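Cysteine desulfurase (Thermococcus onnurineus, PDB 5B7U) probably catalyses the pyridoxal 5'-phosphate-dependent conversion of L-cysteine to L-alanine, passing the sulfur to a sulfur carrier. Local coordinates at residues K29-T34 / L47-V52; N66-V71 / G287-G292; H80-S85 / G292-L297; Q181-A186 / A211-G216. All coordinates share one frame; numbering follows the deposited sequence.

Interaction 1 (K29-T34 / L47-V52); sequences KDIPLT and LTPKPV
Asp30 and Ile31 meet Pro49 and Lys50 where an N-terminal loop of this class-V aminotransferase fold lies against the first turn of helix 50-62, with Pro49 at the N-cap position. The carbonyl of Asp30 makes the one hydrogen bond between the segments: Lys50 N donates to Asp30 O over 2.9 Å, with an angle of 164° at the hydrogen. An N-H in the first turn has no carbonyl of its own helix before it, and the loop supplies one. The side chain of Asp30 crosses Pro51 at about a right angle, its CG 4.1 Å from Pro51 CD, while OD2 is bonded to Tyr303 of helix 291-307. Ile31 suits its buried place because it has two branches to spend. With CG2 anti to the backbone N (CG1 at chi1 -49°), CG2 meets Leu47 CB at 3.7 Å, and CG1 lies 3.9 Å from Pro49 CA. Pro32 touches the more exposed side, its CD 4.2 Å from Lys50 CG, the aliphatic base of a chain whose end leads off elsewhere. Leu33 crosses Leu47 nearly perpendicularly, its CD1 3.9 Å from Leu47 CD2. Leu61 of the second subunit packs on both Leu33 and Lys50, so the joint is also part of the dimer interface. Thr34 serves both sides of its character: CG2 rests 4.0 Å from Leu47 CD1, and OG1 turns back to Ile31 O at 2.7 Å, nearly in line with that C=O bond, the same oxygen that accepts from Thr34 N.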
loop_
_atom_site.group_PDB
_atom_site.type_symbol
_atom_site.label_atom_id
_atom_site.label_comp_id
_atom_site.label_asym_id
_atom_site.label_seq_id
_atom_site.Cartn_x
_atom_site.Cartn_y
_atom_site.Cartn_z
ATOM N N LYS A 29 23.534 -4.729 16.834
ATOM C CA LYS A 29 24.422 -3.693 16.354
ATOM C C LYS A 29 23.843 -2.851 15.206
ATOM O O LYS A 29 24.240 -1.764 15.017
ATOM C CB LYS A 29 25.752 -4.271 15.893
ATOM C CG LYS A 29 26.625 -4.803 17.009
ATOM C CD LYS A 29 28.103 -4.835 16.616
ATOM C CE LYS A 29 28.956 -5.693 17.548
ATOM N NZ LYS A 29 29.552 -4.907 18.649
ATOM N N ASP A 30 22.928 -3.403 14.450
ATOM C CA ASP A 30 22.342 -2.727 13.322
ATOM C C ASP A 30 21.027 -2.017 13.615
ATOM O O ASP A 30 20.463 -1.426 12.750
ATOM C CB ASP A 30 22.085 -3.736 12.234
ATOM C CG ASP A 30 23.332 -4.202 11.578
ATOM O OD1 ASP A 30 24.320 -3.531 11.616
ATOM O OD2 ASP A 30 23.313 -5.273 11.074
ATOM N N ILE A 31 20.584 -2.095 14.844
ATOM C CA ILE A 31 19.326 -1.565 15.277
ATOM C C ILE A 31 19.475 -0.664 16.493
ATOM O O ILE A 31 19.499 -1.104 17.583
ATOM C CB ILE A 31 18.336 -2.692 15.580
ATOM C CG1 ILE A 31 18.308 -3.702 14.434
ATOM C CG2 ILE A 31 16.990 -2.133 15.889
ATOM C CD1 ILE A 31 17.506 -4.942 14.681
ATOM N N PRO A 32 19.601 0.634 16.262
ATOM C CA PRO A 32 19.796 1.583 17.357
ATOM C C PRO A 32 18.788 1.530 18.478
ATOM O O PRO A 32 19.196 1.688 19.603
ATOM C CB PRO A 32 19.739 2.941 16.682
ATOM C CG PRO A 32 19.995 2.696 15.270
ATOM C CD PRO A 32 19.632 1.275 14.956
ATOM N N LEU A 33 17.526 1.315 18.181
ATOM C CA LEU A 33 16.555 1.274 19.235
ATOM C C LEU A 33 16.821 0.218 20.277
ATOM O O LEU A 33 16.333 0.313 21.344
ATOM C CB LEU A 33 15.138 1.109 18.701
ATOM C CG LEU A 33 14.502 2.447 18.336
ATOM C CD1 LEU A 33 13.370 2.320 17.355
ATOM C CD2 LEU A 33 14.119 3.288 19.537
ATOM N N THR A 34 17.580 -0.792 19.924
ATOM C CA THR A 34 17.851 -1.861 20.888
ATOM C C THR A 34 18.721 -1.342 22.022
ATOM O O THR A 34 18.791 -1.926 23.068
ATOM C CB THR A 34 18.483 -3.110 20.261
ATOM O OG1 THR A 34 19.735 -2.829 19.675
ATOM C CG2 THR A 34 17.545 -3.698 19.229
ATOM N N LEU A 47 11.508 -4.194 14.585
ATOM C CA LEU A 47 12.366 -3.064 14.544
ATOM C C LEU A 47 13.056 -3.236 13.191
ATOM O O LEU A 47 13.023 -4.280 12.647
ATOM C CB LEU A 47 13.355 -3.014 15.706
ATOM C CG LEU A 47 12.787 -2.689 17.060
ATOM C CD1 LEU A 47 13.887 -2.601 18.075
ATOM C CD2 LEU A 47 12.079 -1.368 17.011
ATOM N N THR A 48 13.648 -2.199 12.664
ATOM C CA THR A 48 14.210 -2.236 11.345
ATOM C C THR A 48 15.703 -1.967 11.337
ATOM O O THR A 48 16.173 -1.007 11.833
ATOM C CB THR A 48 13.535 -1.201 10.425
ATOM O OG1 THR A 48 12.128 -1.275 10.525
ATOM C CG2 THR A 48 13.944 -1.391 9.033
ATOM N N PRO A 49 16.398 -2.968 10.702
ATOM C CA PRO A 49 17.849 -2.794 10.690
ATOM C C PRO A 49 18.344 -1.729 9.746
ATOM O O PRO A 49 17.778 -1.538 8.752
ATOM C CB PRO A 49 18.385 -4.127 10.211
ATOM C CG PRO A 49 17.261 -5.080 10.250
ATOM C CD PRO A 49 16.076 -4.277 9.998
ATOM N N LYS A 50 19.444 -1.106 10.089
ATOM C CA LYS A 50 20.004 -0.069 9.232
ATOM C C LYS A 50 20.201 -0.424 7.775
ATOM O O LYS A 50 19.855 0.408 6.968
ATOM C CB LYS A 50 21.296 0.499 9.829
ATOM C CG LYS A 50 21.007 1.436 10.948
ATOM C CD LYS A 50 22.301 1.966 11.559
ATOM C CE LYS A 50 23.002 2.784 10.483
ATOM N NZ LYS A 50 23.772 3.885 11.125
ATOM N N PRO A 51 20.667 -1.658 7.426
ATOM C CA PRO A 51 20.827 -2.070 6.031
ATOM C C PRO A 51 19.562 -2.049 5.233
ATOM O O PRO A 51 19.610 -1.773 4.088
ATOM C CB PRO A 51 21.385 -3.500 6.141
ATOM C CG PRO A 51 22.206 -3.464 7.369
ATOM C CD PRO A 51 21.425 -2.563 8.322
ATOM N N VAL A 52 18.405 -2.245 5.848
ATOM C CA VAL A 52 17.184 -2.186 5.134
ATOM C C VAL A 52 16.813 -0.700 4.803
ATOM O O VAL A 52 16.363 -0.378 3.711
ATOM C CB VAL A 52 16.073 -2.856 5.992
ATOM C CG1 VAL A 52 14.716 -2.643 5.387
ATOM C CG2 VAL A 52 16.330 -4.369 6.198
#

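Interaction 2 (N66-V71 / G287-G292). With CYS (cysteine), chain C.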
loop_
_atom_site.group_PDB
_atom_site.type_symbol
_atom_site.label_atom_id
_atom_site.label_comp_id
_atom_site.label_asym_id
_atom_site.label_seq_id
_atom_site.Cartn_x
_atom_site.Cartn_y
_atom_site.Cartn_z
ATOM N N ASN A 66 9.761 5.521 -11.718
ATOM C CA ASN A 66 8.694 4.563 -11.780
ATOM C C ASN A 66 9.208 3.340 -12.594
ATOM O O ASN A 66 10.214 3.415 -13.247
ATOM C CB ASN A 66 7.425 5.125 -12.367
ATOM C CG ASN A 66 6.199 4.504 -11.785
ATOM O OD1 ASN A 66 6.136 3.320 -11.587
ATOM N ND2 ASN A 66 5.222 5.316 -11.519
ATOM N N VAL A 67 8.504 2.235 -12.495
ATOM C CA VAL A 67 8.951 1.040 -13.155
ATOM C C VAL A 67 8.278 0.895 -14.509
ATOM O O VAL A 67 8.186 1.827 -15.224
ATOM C CB VAL A 67 8.783 -0.188 -12.248
ATOM C CG1 VAL A 67 9.699 -0.054 -11.065
ATOM C CG2 VAL A 67 7.359 -0.312 -11.791
ATOM N N HIS A 68 7.804 -0.280 -14.830
ATOM C CA HIS A 68 7.133 -0.506 -16.103
ATOM C C HIS A 68 8.036 -0.245 -17.331
ATOM O O HIS A 68 7.585 0.178 -18.353
ATOM C CB HIS A 68 5.864 0.305 -16.197
ATOM C CG HIS A 68 4.933 0.103 -15.043
ATOM N ND1 HIS A 68 4.353 -1.110 -14.762
ATOM C CD2 HIS A 68 4.469 0.964 -14.109
ATOM C CE1 HIS A 68 3.591 -0.990 -13.693
ATOM N NE2 HIS A 68 3.637 0.261 -13.287
ATOM N N ARG A 69 9.311 -0.540 -17.160
ATOM C CA ARG A 69 10.311 -0.440 -18.192
ATOM C C ARG A 69 10.306 0.847 -19.025
ATOM O O ARG A 69 10.268 0.811 -20.232
ATOM C CB ARG A 69 10.229 -1.665 -19.096
ATOM C CG ARG A 69 10.770 -2.924 -18.453
ATOM C CD ARG A 69 12.303 -2.996 -18.427
ATOM N NE ARG A 69 12.766 -4.186 -17.705
ATOM C CZ ARG A 69 13.947 -4.330 -17.116
ATOM N NH1 ARG A 69 14.844 -3.371 -17.133
ATOM N NH2 ARG A 69 14.213 -5.454 -16.470
ATOM N N GLY A 70 10.357 1.970 -18.344
ATOM C CA GLY A 70 10.449 3.261 -18.982
ATOM C C GLY A 70 11.772 3.243 -19.719
ATOM O O GLY A 70 12.737 2.675 -19.267
ATOM N N VAL A 71 11.790 3.858 -20.858
ATOM C CA VAL A 71 12.966 3.813 -21.634
ATOM C C VAL A 71 14.225 4.260 -20.947
ATOM O O VAL A 71 15.246 3.718 -21.217
ATOM C CB VAL A 71 12.758 4.483 -22.992
ATOM C CG1 VAL A 71 14.026 4.510 -23.795
ATOM C CG2 VAL A 71 11.658 3.749 -23.728
ATOM N N GLY A 287 -1.716 0.229 -10.546
ATOM C CA GLY A 287 -1.022 1.456 -10.260
ATOM C C GLY A 287 0.425 1.327 -9.848
ATOM O O GLY A 287 0.944 0.287 -9.725
ATOM N N THR A 288 1.061 2.461 -9.659
ATOM C CA THR A 288 2.431 2.482 -9.230
ATOM C C THR A 288 2.578 1.673 -7.935
ATOM O O THR A 288 2.013 1.997 -6.961
ATOM C CB THR A 288 2.921 3.926 -8.965
ATOM O OG1 THR A 288 2.788 4.712 -10.119
ATOM C CG2 THR A 288 4.317 3.939 -8.563
ATOM N N PRO A 289 3.420 0.575 -8.026
ATOM C CA PRO A 289 3.581 -0.180 -6.771
ATOM C C PRO A 289 4.418 0.538 -5.729
ATOM O O PRO A 289 4.955 1.550 -6.019
ATOM C CB PRO A 289 4.299 -1.459 -7.162
ATOM C CG PRO A 289 4.775 -1.338 -8.531
ATOM C CD PRO A 289 4.377 -0.009 -9.071
ATOM N N ASN A 290 4.513 -0.028 -4.537
ATOM C CA ASN A 290 5.353 0.528 -3.506
ATOM C C ASN A 290 6.792 0.038 -3.794
ATOM O O ASN A 290 7.293 -0.869 -3.211
ATOM C CB ASN A 290 4.918 0.125 -2.131
ATOM C CG ASN A 290 5.716 0.812 -1.066
ATOM O OD1 ASN A 290 6.577 1.595 -1.355
ATOM N ND2 ASN A 290 5.440 0.501 0.153
ATOM N N ILE A 291 7.421 0.721 -4.710
ATOM C CA ILE A 291 8.703 0.313 -5.260
ATOM C C ILE A 291 9.759 0.330 -4.168
ATOM O O ILE A 291 10.503 -0.646 -4.011
ATOM C CB ILE A 291 9.162 1.175 -6.451
ATOM C CG1 ILE A 291 8.198 1.049 -7.651
ATOM C CG2 ILE A 291 10.577 0.793 -6.847
ATOM C CD1 ILE A 291 8.130 2.324 -8.461
ATOM N N GLY A 292 9.796 1.420 -3.389
ATOM C CA GLY A 292 10.697 1.523 -2.241
ATOM C C GLY A 292 10.487 0.430 -1.182
ATOM O O GLY A 292 11.433 -0.120 -0.648
HETATM N N CYS C . 9.062 3.618 0.475
HETATM C CA CYS C . 8.715 3.004 1.771
HETATM C C CYS C . 7.238 2.693 1.846
HETATM O O CYS C . 6.358 3.585 1.603
HETATM C CB CYS C . 9.040 3.896 2.967
HETATM S SG CYS C . 7.923 3.469 4.332
HETATM O OXT CYS C . 6.980 1.518 2.195
#
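This is a small, mostly buried contact in which one hydrogen bond from a side-chain amide and a few apolar branches, Asn66 and Val67 against Thr288, Pro289 and Ile291, join the loop before helix 73-93 to the approach to helix 291-307. Asn66 ND2 donates to Thr288 OG1 over 2.9 Å, nearly straight at 165° and in the plane of the amide. The carbonyl end is engaged as well: Val67 N reaches Asn66 OD1 at 2.8 Å, in the carbonyl plane on a lone pair. ND2 also bonds to Ala44 O of the second subunit, and these three bonds fix the amide's rotation. An asparagine suits the place because it both gives and accepts. Thr288 binds pyridoxal 5'-phosphate, and its OG1 is hydrogen-bonded to the lysine-bound cofactor of the second subunit: the cofactor site is shared across the dimer, and Asn66 is a second-shell neighbour of it. Next along the chain, Val67 divides its methyls. CG1 meets Ile291 CD1 tip to tip at 3.9 Å, while CG2 comes 4.0 Å from Pro289 CD. Asn290 is the N-cap residue of helix 291-307, its OD1 taking the backbone N of Gly293. Extended anti to its own N (chi1 -175°), it sends ND2 to OXT of a bound cysteine at 2.8 Å, and Asn290 of the second subunit bonds to the same cysteine. Gly292 CA passes 3.8 Å from the cysteine N, where a side chain would collide.

Interaction 3 (H80-S85 / G292-L297). With CYS (cysteine), chain C.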
loop_
_atom_site.group_PDB
_atom_site.type_symbol
_atom_site.label_atom_id
_atom_site.label_comp_id
_atom_site.label_asym_id
_atom_site.label_seq_id
_atom_site.Cartn_x
_atom_site.Cartn_y
_atom_site.Cartn_z
ATOM N N HIS A 80 14.517 -3.063 -12.798
ATOM C CA HIS A 80 15.420 -4.182 -12.429
ATOM C C HIS A 80 15.363 -4.513 -10.939
ATOM O O HIS A 80 15.270 -5.721 -10.540
ATOM C CB HIS A 80 16.847 -3.889 -12.869
ATOM C CG HIS A 80 17.881 -4.826 -12.299
ATOM N ND1 HIS A 80 18.139 -6.077 -12.836
ATOM C CD2 HIS A 80 18.734 -4.686 -11.259
ATOM C CE1 HIS A 80 19.084 -6.671 -12.131
ATOM N NE2 HIS A 80 19.469 -5.841 -11.178
ATOM N N LYS A 81 15.452 -3.491 -10.076
ATOM C CA LYS A 81 15.466 -3.756 -8.651
ATOM C C LYS A 81 14.100 -4.241 -8.143
ATOM O O LYS A 81 14.051 -5.076 -7.200
ATOM C CB LYS A 81 15.895 -2.503 -7.854
ATOM C CG LYS A 81 17.383 -2.126 -8.066
ATOM C CD LYS A 81 18.337 -3.142 -7.483
ATOM C CE LYS A 81 18.351 -3.027 -6.005
ATOM N NZ LYS A 81 19.356 -3.994 -5.467
ATOM N N TYR A 82 13.039 -3.775 -8.756
ATOM C CA TYR A 82 11.696 -4.187 -8.412
ATOM C C TYR A 82 11.554 -5.685 -8.739
ATOM O O TYR A 82 11.178 -6.449 -7.930
ATOM C CB TYR A 82 10.640 -3.331 -9.100
ATOM C CG TYR A 82 9.192 -3.630 -8.702
ATOM C CD1 TYR A 82 8.769 -3.540 -7.411
ATOM C CD2 TYR A 82 8.275 -3.985 -9.638
ATOM C CE1 TYR A 82 7.473 -3.788 -7.066
ATOM C CE2 TYR A 82 6.989 -4.249 -9.314
ATOM C CZ TYR A 82 6.590 -4.164 -8.014
ATOM O OH TYR A 82 5.313 -4.431 -7.712
ATOM N N GLU A 83 11.923 -6.045 -9.943
ATOM C CA GLU A 83 11.897 -7.413 -10.388
ATOM C C GLU A 83 12.766 -8.291 -9.485
ATOM O O GLU A 83 12.336 -9.331 -9.078
ATOM C CB GLU A 83 12.355 -7.497 -11.834
ATOM C CG GLU A 83 11.356 -6.909 -12.787
ATOM C CD GLU A 83 11.825 -6.910 -14.246
ATOM O OE1 GLU A 83 13.001 -7.118 -14.517
ATOM O OE2 GLU A 83 11.002 -6.660 -15.114
ATOM N N GLU A 84 13.958 -7.840 -9.168
ATOM C CA GLU A 84 14.841 -8.560 -8.281
ATOM C C GLU A 84 14.153 -8.816 -6.935
ATOM O O GLU A 84 14.239 -9.876 -6.389
ATOM C CB GLU A 84 16.109 -7.788 -8.071
ATOM C CG GLU A 84 17.042 -8.366 -7.059
ATOM C CD GLU A 84 18.229 -7.469 -6.741
ATOM O OE1 GLU A 84 18.114 -6.579 -5.918
ATOM O OE2 GLU A 84 19.283 -7.666 -7.320
ATOM N N SER A 85 13.497 -7.788 -6.411
ATOM C CA SER A 85 12.775 -7.934 -5.176
ATOM C C SER A 85 11.672 -8.956 -5.248
ATOM O O SER A 85 11.500 -9.724 -4.292
ATOM C CB SER A 85 12.149 -6.553 -4.812
ATOM O OG SER A 85 13.195 -5.597 -4.640
ATOM N N GLY A 292 9.796 1.420 -3.389
ATOM C CA GLY A 292 10.697 1.523 -2.241
ATOM C C GLY A 292 10.487 0.430 -1.182
ATOM O O GLY A 292 11.433 -0.120 -0.648
ATOM N N GLY A 293 9.218 0.130 -0.939
ATOM C CA GLY A 293 8.814 -0.912 -0.001
ATOM C C GLY A 293 9.192 -2.327 -0.426
ATOM O O GLY A 293 9.647 -3.124 0.409
ATOM N N ALA A 294 8.986 -2.636 -1.695
ATOM C CA ALA A 294 9.412 -3.936 -2.236
ATOM C C ALA A 294 10.908 -4.080 -2.144
ATOM O O ALA A 294 11.401 -5.149 -1.716
ATOM C CB ALA A 294 8.898 -4.110 -3.659
ATOM N N ILE A 295 11.644 -3.024 -2.433
ATOM C CA ILE A 295 13.079 -3.044 -2.318
ATOM C C ILE A 295 13.478 -3.247 -0.853
ATOM O O ILE A 295 14.327 -4.025 -0.550
ATOM C CB ILE A 295 13.721 -1.790 -2.974
ATOM C CG1 ILE A 295 13.516 -1.841 -4.476
ATOM C CG2 ILE A 295 15.181 -1.659 -2.629
ATOM C CD1 ILE A 295 13.676 -0.566 -5.240
ATOM N N GLY A 296 12.836 -2.527 0.049
ATOM C CA GLY A 296 13.115 -2.689 1.460
ATOM C C GLY A 296 12.817 -4.098 1.997
ATOM O O GLY A 296 13.509 -4.654 2.800
ATOM N N LEU A 297 11.734 -4.644 1.524
ATOM C CA LEU A 297 11.326 -5.972 1.912
ATOM C C LEU A 297 12.378 -7.002 1.434
ATOM O O LEU A 297 12.767 -7.842 2.175
ATOM C CB LEU A 297 9.945 -6.314 1.419
ATOM C CG LEU A 297 9.475 -7.762 1.568
ATOM C CD1 LEU A 297 9.581 -8.190 3.017
ATOM C CD2 LEU A 297 8.075 -7.922 1.034
HETATM N N CYS C . 9.062 3.618 0.475
HETATM C CA CYS C . 8.715 3.004 1.771
HETATM C C CYS C . 7.238 2.693 1.846
HETATM O O CYS C . 6.358 3.585 1.603
HETATM C CB CYS C . 9.040 3.896 2.967
HETATM S SG CYS C . 7.923 3.469 4.332
HETATM O OXT CYS C . 6.980 1.518 2.195
#
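Ser85 and Lys81 pack on Ile295, and Tyr82 on Ala294, where two helix segments cross at 49° with their axes 8.6 Å apart. Ser85 lies at the nearest point, and its small side chain allows the approach: CB sits 3.5 Å from Ala294 O, and OG lies 3.5 Å from Ile295 CA. The hydroxyl is buried but not wasted. Placed beside its own backbone N (chi1 -61°), OG donates to Lys81 O at 2.7 Å, one turn back, while Ser85 N reaches that oxygen from the opposite face of the carbonyl plane. With an alanine in place of Ser85 the hydroxyl is gone, and Lys81 O would probably be left with its backbone donor alone while a small gap opened beside Ile295 CA and CG1.

Lys81 uses its two ends differently. Its CB takes Ile295 CD1 at 3.9 Å; beyond it the chain folds back at two successive torsions, chi2 and chi3, and brings NZ into a salt bridge with Glu84 OE1 at 2.9 Å, on the syn side of the carboxylate. The charge thus stays on its own helix, away from the apolar seam. In Tyr82, CG lies anti to the backbone N (chi1 -175°), which carries the ring to Ala294; its edge meets Ala294 CB, with CE1 3.7 Å away, and its hydroxyl is bonded to Glu285. Ala294, a single methyl, fits against that edge.

The arrangement is helix-helix packing in which small Ser85 and Ala294 sit at the close approach, with Lys81, Tyr82 and Ile295 around them: it joins helix 73-93 to the start of helix 291-307, the helix that follows cofactor-binding Thr288 in this class-V aminotransferase fold.

Interaction 4 (Q181-A186 / A211-G216). With IPA (isopropyl alcohol), chain D.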
loop_
_atom_site.group_PDB
_atom_site.type_symbol
_atom_site.label_atom_id
_atom_site.label_comp_id
_atom_site.label_asym_id
_atom_site.label_seq_id
_atom_site.Cartn_x
_atom_site.Cartn_y
_atom_site.Cartn_z
ATOM N N GLN A 181 -4.611 -19.395 10.021
ATOM C CA GLN A 181 -3.386 -18.731 10.333
ATOM C C GLN A 181 -2.291 -19.786 10.589
ATOM O O GLN A 181 -2.543 -20.847 11.046
ATOM C CB GLN A 181 -3.563 -17.870 11.557
ATOM C CG GLN A 181 -3.742 -18.680 12.792
ATOM C CD GLN A 181 -4.245 -17.927 14.014
ATOM O OE1 GLN A 181 -4.551 -16.755 13.992
ATOM N NE2 GLN A 181 -4.368 -18.635 15.050
ATOM N N HIS A 182 -1.068 -19.454 10.269
ATOM C CA HIS A 182 0.056 -20.311 10.523
ATOM C C HIS A 182 0.406 -20.257 12.035
ATOM O O HIS A 182 0.559 -21.241 12.654
ATOM C CB HIS A 182 1.221 -19.871 9.655
ATOM C CG HIS A 182 2.366 -20.815 9.656
ATOM N ND1 HIS A 182 3.446 -20.667 8.828
ATOM C CD2 HIS A 182 2.590 -21.937 10.375
ATOM C CE1 HIS A 182 4.291 -21.642 9.051
ATOM N NE2 HIS A 182 3.808 -22.416 9.993
ATOM N N VAL A 183 0.496 -19.046 12.550
ATOM C CA VAL A 183 0.777 -18.730 13.982
ATOM C C VAL A 183 -0.245 -17.720 14.429
ATOM O O VAL A 183 -0.564 -16.777 13.684
ATOM C CB VAL A 183 2.162 -18.133 14.165
ATOM C CG1 VAL A 183 2.522 -17.853 15.629
ATOM C CG2 VAL A 183 3.216 -19.046 13.601
ATOM N N SER A 184 -0.781 -17.899 15.647
ATOM C CA SER A 184 -1.650 -16.948 16.273
ATOM C C SER A 184 -0.876 -15.784 16.850
ATOM O O SER A 184 0.051 -15.986 17.640
ATOM C CB SER A 184 -2.417 -17.562 17.478
ATOM O OG SER A 184 -3.145 -16.570 18.194
ATOM N N ASN A 185 -1.325 -14.592 16.528
ATOM C CA ASN A 185 -0.750 -13.370 17.072
ATOM C C ASN A 185 -1.123 -13.081 18.525
ATOM O O ASN A 185 -0.472 -12.268 19.149
ATOM C CB ASN A 185 -1.133 -12.178 16.217
ATOM C CG ASN A 185 -2.622 -11.967 16.200
ATOM O OD1 ASN A 185 -3.386 -12.891 15.872
ATOM N ND2 ASN A 185 -3.045 -10.781 16.537
ATOM N N ALA A 186 -2.176 -13.697 19.029
ATOM C CA ALA A 186 -2.594 -13.450 20.411
ATOM C C ALA A 186 -2.048 -14.551 21.359
ATOM O O ALA A 186 -1.663 -14.248 22.481
ATOM C CB ALA A 186 -4.138 -13.394 20.462
ATOM N N ALA A 211 0.112 -16.116 6.955
ATOM C CA ALA A 211 1.439 -16.253 7.453
ATOM C C ALA A 211 2.026 -14.937 8.057
ATOM O O ALA A 211 3.272 -14.803 8.151
ATOM C CB ALA A 211 2.373 -16.804 6.357
ATOM N N ALA A 212 1.181 -14.027 8.500
ATOM C CA ALA A 212 1.676 -12.702 8.923
ATOM C C ALA A 212 2.606 -12.869 10.123
ATOM O O ALA A 212 3.529 -12.111 10.264
ATOM C CB ALA A 212 0.523 -11.800 9.296
ATOM N N GLN A 213 2.329 -13.809 11.010
ATOM C CA GLN A 213 3.152 -13.985 12.235
ATOM C C GLN A 213 4.242 -15.067 12.106
ATOM O O GLN A 213 5.150 -15.164 12.948
ATOM C CB GLN A 213 2.250 -14.198 13.455
ATOM C CG GLN A 213 2.977 -14.313 14.818
ATOM C CD GLN A 213 3.968 -13.154 15.147
ATOM O OE1 GLN A 213 5.005 -13.358 15.825
ATOM N NE2 GLN A 213 3.702 -11.980 14.598
ATOM N N SER A 214 4.200 -15.863 11.035
ATOM C CA SER A 214 5.235 -16.816 10.808
ATOM C C SER A 214 6.383 -16.304 9.929
ATOM O O SER A 214 7.526 -16.720 10.105
ATOM C CB SER A 214 4.688 -18.087 10.224
ATOM O OG SER A 214 3.967 -17.943 9.020
ATOM N N ALA A 215 6.074 -15.545 8.879
ATOM C CA ALA A 215 7.080 -15.138 7.936
ATOM C C ALA A 215 8.235 -14.415 8.628
ATOM O O ALA A 215 8.014 -13.501 9.442
ATOM C CB ALA A 215 6.451 -14.273 6.846
ATOM N N GLY A 216 9.464 -14.819 8.336
ATOM C CA GLY A 216 10.646 -14.257 9.010
ATOM C C GLY A 216 11.013 -14.799 10.392
ATOM O O GLY A 216 12.081 -14.468 10.905
HETATM C C1 IPA D . -1.599 -6.386 15.024
HETATM C C2 IPA D . -0.795 -6.951 16.213
HETATM C C3 IPA D . -0.872 -5.996 17.381
HETATM O O2 IPA D . -1.263 -8.230 16.672
HETATM O O HOH W 1 0.450 -16.211 11.016
#
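The cofactor site of the class-V aminotransferase fold is bordered here by two loops, in which His182 and Val183, after strand 177-181, pack on Gln213 and Ser214, after strand 206-210. Val183 shares its branches between the two: CG1 lies 3.7 Å from Gln213 CG, and CG2 lies 3.8 Å from Ser214 CB. A beta-branched apolar residue suits this spot, filling both sides of the joint at once. His182 approaches Ser214 closely, ND1 standing 2.8 Å from Ser214 OG, obliquely to the ring. An alanine at His182 takes the imidazole away, and Ser214 OG, which has a weak bond to Ala211 O, would probably lose the close polar neighbour and be freer to turn. A single water accepts from Val183 N at 3.2 Å and from Gln213 N at 3.0 Å, linking the two backbones through a buried N-H on each.

Gln213, a pyridoxal 5'-phosphate-binding residue, holds CG anti to its backbone N (chi1 -177°), which places it against Val183 CG1; OE1 has a weak bond to Thr43. Ser184 OG accepts from Ala186 N at 3.1 Å, forming an ST turn, and also from Leu187 N. Asn185 ND2 donates to O2 of an isopropyl alcohol, probably from the crystallisation liquor, at 3.1 Å. The first loop lies within a beta-alpha-beta crossover, between strand 177-181 and helix 193-202, and the second follows its last strand, 206-210; both are at the C-terminal ends of adjacent parallel strands, where enzymes of this fold hold their cofactor.

From the N terminus, interaction 1 closes first, a short loop of 12 residues that brings the N-terminal segment onto the start of helix 50-62. Interactions 2 and 3 open after it and close much later, beyond the large sheet. Their segments alternate along the chain, so the two loops cross; they share Gly292 and both end on helix 291-307, with Arg69 and Glu83 forming a salt bridge between them. Interaction 4 nests inside both loops, joining the loops that follow two neighbouring parallel strands of the large sheet, and touches neither. Interaction 1 meets interaction 3 where Val52 packs on Gly296. Interactions 1 and 2 also reach the second subunit.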